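Local coordinates for Atu0111 protein (Agrobacterium tumefaciens, PDB 2FSQ) that is of unknown function but, as an alpha-beta protein of the 2H clan, may be related to 2H phosphoesterases, at residues 97-105 with 166-174. Residues are numbered along the deposited sequence; the frame is centred on the assembly and turned at random.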
loop_
_atom_site.group_PDB
_atom_site.type_symbol
_atom_site.label_atom_id
_atom_site.label_comp_id
_atom_site.label_asym_id
_atom_site.label_seq_id
_atom_site.Cartn_x
_atom_site.Cartn_y
_atom_site.Cartn_z
ATOM N N ALA A 97 18.797 -1.101 -5.534
ATOM C CA ALA A 97 19.448 0.138 -5.946
ATOM C C ALA A 97 19.264 1.226 -4.909
ATOM O O ALA A 97 18.216 1.289 -4.269
ATOM C CB ALA A 97 18.859 0.600 -7.272
ATOM N N LEU A 98 20.266 2.101 -4.772
ATOM C CA LEU A 98 20.101 3.322 -3.973
ATOM C C LEU A 98 19.164 4.239 -4.758
ATOM O O LEU A 98 19.217 4.263 -5.992
ATOM C CB LEU A 98 21.453 4.011 -3.771
ATOM C CG LEU A 98 22.592 3.137 -3.218
ATOM C CD1 LEU A 98 23.872 3.937 -3.108
ATOM C CD2 LEU A 98 22.227 2.530 -1.866
ATOM N N PRO A 99 18.337 5.043 -4.070
ATOM C CA PRO A 99 18.151 5.244 -2.644
ATOM C C PRO A 99 17.053 4.367 -2.043
ATOM O O PRO A 99 16.402 4.777 -1.065
ATOM C CB PRO A 99 17.722 6.709 -2.578
ATOM C CG PRO A 99 16.859 6.855 -3.773
ATOM C CD PRO A 99 17.504 5.980 -4.850
ATOM N N TYR A 100 16.858 3.177 -2.605
ATOM C CA TYR A 100 15.818 2.253 -2.128
ATOM C C TYR A 100 16.422 1.114 -1.310
ATOM O O TYR A 100 15.767 0.102 -1.055
ATOM C CB TYR A 100 15.024 1.691 -3.320
ATOM C CG TYR A 100 14.528 2.749 -4.264
ATOM C CD1 TYR A 100 15.257 3.082 -5.405
ATOM C CD2 TYR A 100 13.381 3.481 -3.974
ATOM C CE1 TYR A 100 14.813 4.077 -6.269
ATOM C CE2 TYR A 100 12.942 4.483 -4.814
ATOM C CZ TYR A 100 13.668 4.793 -5.949
ATOM O OH TYR A 100 13.206 5.788 -6.782
ATOM N N TRP A 101 17.676 1.297 -0.910
ATOM C CA TRP A 101 18.486 0.268 -0.267
ATOM C C TRP A 101 19.442 1.000 0.676
ATOM O O TRP A 101 19.855 2.120 0.372
ATOM C CB TRP A 101 19.288 -0.452 -1.342
ATOM C CG TRP A 101 19.858 -1.771 -0.969
ATOM C CD1 TRP A 101 21.104 -2.020 -0.440
ATOM C CD2 TRP A 101 19.230 -3.048 -1.132
ATOM N NE1 TRP A 101 21.270 -3.365 -0.265
ATOM C CE2 TRP A 101 20.139 -4.026 -0.672
ATOM C CE3 TRP A 101 17.985 -3.465 -1.633
ATOM C CZ2 TRP A 101 19.831 -5.393 -0.679
ATOM C CZ3 TRP A 101 17.692 -4.824 -1.640
ATOM C CH2 TRP A 101 18.609 -5.767 -1.173
ATOM N N PRO A 102 19.795 0.380 1.819
ATOM C CA PRO A 102 20.762 1.048 2.686
ATOM C C PRO A 102 22.157 1.037 2.075
ATOM O O PRO A 102 22.610 -0.017 1.663
ATOM C CB PRO A 102 20.736 0.208 3.962
ATOM C CG PRO A 102 20.309 -1.137 3.552
ATOM C CD PRO A 102 19.340 -0.904 2.380
ATOM N N GLN A 103 22.829 2.187 2.015
ATOM C CA GLN A 103 24.167 2.206 1.417
ATOM C C GLN A 103 25.177 1.343 2.171
ATOM O O GLN A 103 26.175 0.935 1.597
ATOM C CB GLN A 103 24.707 3.624 1.268
ATOM C CG GLN A 103 25.949 3.708 0.356
ATOM C CD GLN A 103 26.275 5.110 -0.097
ATOM O OE1 GLN A 103 25.955 6.092 0.575
ATOM N NE2 GLN A 103 26.933 5.213 -1.233
ATOM N N THR A 104 24.909 1.049 3.438
ATOM C CA THR A 104 25.824 0.204 4.219
ATOM C C THR A 104 25.810 -1.271 3.812
ATOM O O THR A 104 26.689 -2.031 4.227
ATOM C CB THR A 104 25.475 0.265 5.699
ATOM O OG1 THR A 104 24.120 -0.166 5.854
ATOM C CG2 THR A 104 25.606 1.682 6.217
ATOM N N LEU A 105 24.834 -1.685 3.002
ATOM C CA LEU A 105 24.708 -3.094 2.616
ATOM C C LEU A 105 24.954 -3.321 1.141
ATOM O O LEU A 105 24.435 -2.587 0.315
ATOM C CB LEU A 105 23.312 -3.628 2.944
ATOM C CG LEU A 105 22.908 -3.750 4.411
ATOM C CD1 LEU A 105 21.549 -4.430 4.504
ATOM C CD2 LEU A 105 23.954 -4.532 5.181
ATOM N N PHE A 166 16.438 4.389 10.993
ATOM C CA PHE A 166 16.702 2.961 11.212
ATOM C C PHE A 166 16.988 2.171 9.937
ATOM O O PHE A 166 17.846 1.294 9.903
ATOM C CB PHE A 166 15.555 2.322 12.014
ATOM C CG PHE A 166 15.622 2.618 13.495
ATOM C CD1 PHE A 166 15.251 3.862 13.994
ATOM C CD2 PHE A 166 16.083 1.654 14.382
ATOM C CE1 PHE A 166 15.311 4.135 15.359
ATOM C CE2 PHE A 166 16.146 1.922 15.754
ATOM C CZ PHE A 166 15.774 3.157 16.234
ATOM N N PHE A 167 16.259 2.483 8.875
ATOM C CA PHE A 167 16.425 1.762 7.614
ATOM C C PHE A 167 17.637 2.244 6.821
ATOM O O PHE A 167 18.176 1.492 6.006
ATOM C CB PHE A 167 15.139 1.847 6.783
ATOM C CG PHE A 167 14.104 0.832 7.176
ATOM C CD1 PHE A 167 13.928 -0.312 6.410
ATOM C CD2 PHE A 167 13.300 1.011 8.312
ATOM C CE1 PHE A 167 12.974 -1.278 6.752
ATOM C CE2 PHE A 167 12.339 0.047 8.660
ATOM C CZ PHE A 167 12.182 -1.096 7.879
ATOM N N GLY A 168 18.039 3.491 7.060
ATOM C CA GLY A 168 19.251 4.055 6.462
ATOM C C GLY A 168 19.106 4.487 5.014
ATOM O O GLY A 168 20.090 4.550 4.282
ATOM N N TYR A 169 17.885 4.828 4.607
ATOM C CA TYR A 169 17.639 5.449 3.310
ATOM C C TYR A 169 16.327 6.196 3.382
ATOM O O TYR A 169 15.537 6.010 4.323
ATOM C CB TYR A 169 17.573 4.415 2.164
ATOM C CG TYR A 169 16.497 3.361 2.370
ATOM C CD1 TYR A 169 15.147 3.641 2.122
ATOM C CD2 TYR A 169 16.824 2.093 2.806
ATOM C CE1 TYR A 169 14.165 2.669 2.314
ATOM C CE2 TYR A 169 15.858 1.130 3.000
ATOM C CZ TYR A 169 14.535 1.418 2.746
ATOM O OH TYR A 169 13.608 0.437 2.957
ATOM N N ARG A 170 16.125 7.064 2.389
ATOM C CA ARG A 170 14.863 7.776 2.149
ATOM C C ARG A 170 14.582 7.707 0.653
ATOM O O ARG A 170 15.495 7.892 -0.171
ATOM C CB ARG A 170 14.958 9.256 2.557
ATOM C CG ARG A 170 14.889 9.529 4.049
ATOM C CD ARG A 170 15.196 10.991 4.386
ATOM N NE ARG A 170 15.026 11.269 5.814
ATOM C CZ ARG A 170 14.314 12.276 6.309
ATOM N NH1 ARG A 170 13.711 13.139 5.505
ATOM N NH2 ARG A 170 14.221 12.433 7.622
ATOM N N HIS A 171 13.327 7.447 0.295
ATOM C CA HIS A 171 12.928 7.516 -1.121
ATOM C C HIS A 171 12.746 8.979 -1.545
ATOM O O HIS A 171 12.580 9.858 -0.697
ATOM C CB HIS A 171 11.618 6.761 -1.335
ATOM C CG HIS A 171 11.724 5.286 -1.120
ATOM N ND1 HIS A 171 10.685 4.423 -1.405
ATOM C CD2 HIS A 171 12.740 4.514 -0.645
ATOM C CE1 HIS A 171 11.059 3.185 -1.125
ATOM N NE2 HIS A 171 12.302 3.208 -0.674
ATOM N N PRO A 172 12.789 9.242 -2.863
ATOM C CA PRO A 172 12.557 10.615 -3.351
ATOM C C PRO A 172 11.257 11.260 -2.861
ATOM O O PRO A 172 11.226 12.459 -2.602
ATOM C CB PRO A 172 12.549 10.440 -4.884
ATOM C CG PRO A 172 13.519 9.297 -5.072
ATOM C CD PRO A 172 13.172 8.329 -3.964
ATOM N N ASP A 173 10.204 10.466 -2.709
ATOM C CA ASP A 173 8.924 11.019 -2.262
ATOM C C ASP A 173 8.764 11.015 -0.730
ATOM O O ASP A 173 7.646 11.136 -0.238
ATOM C CB ASP A 173 7.757 10.251 -2.915
ATOM C CG ASP A 173 7.608 8.848 -2.377
ATOM O OD1 ASP A 173 8.493 8.425 -1.606
ATOM O OD2 ASP A 173 6.602 8.171 -2.693
ATOM N N HIS A 174 9.858 10.873 0.023
ATOM C CA HIS A 174 9.735 10.655 1.470
ATOM C C HIS A 174 8.803 11.657 2.146
ATOM O O HIS A 174 7.918 11.273 2.914
ATOM C CB HIS A 174 11.101 10.652 2.162
ATOM C CG HIS A 174 11.017 10.417 3.636
ATOM N ND1 HIS A 174 11.016 9.154 4.196
ATOM C CD2 HIS A 174 10.885 11.288 4.665
ATOM C CE1 HIS A 174 10.918 9.262 5.513
ATOM N NE2 HIS A 174 10.822 10.547 5.821
HETATM O O HOH W 1 13.160 0.582 -0.358
HETATM O O HOH W 2 21.737 5.081 2.239
#
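Tyr100 presents its ring edge to the face of His171, an edge-to-face (T-shaped) pair joining two loops of this alpha-beta protein of the 2H clan: one between strand 84-92 and helix 111-121, the other leaving helix 150-167 at Gly168, where phi turns positive. The ring planes stand at 69° and the centroids are 4.8 Å apart; Tyr100 CD2 lies over the centre of the imidazole, 3.5 Å from His171 NE2. A chi1 of -66° sets His171 CG anti to the carbonyl carbon and carries the imidazole to the edge of the Tyr100 ring.

Apolar and ring-on-backbone contacts extend the pairing. Pro172 CD meets Tyr100 CE2 at 3.9 Å, and the Pro99 and Pro172 side chains cross at about a right angle, Pro99 CG 4.0 Å from Pro172 CD. One face of the Tyr169 ring lies against the Tyr100-Trp101 peptide, Tyr100 C over its centre; Phe167 CB meets the opposite face.

Among polar groups, Tyr169 OH is hydrogen-bonded to Gln89 O of strand 84-92. One water accepts from Gln103 N and donates to Gly168 O (2.7 Å). Another, in the imidazole plane at its edge, donates to Tyr100 O at 2.7 Å and is hydrogen-bonded to His171 NE2 at 2.8 Å.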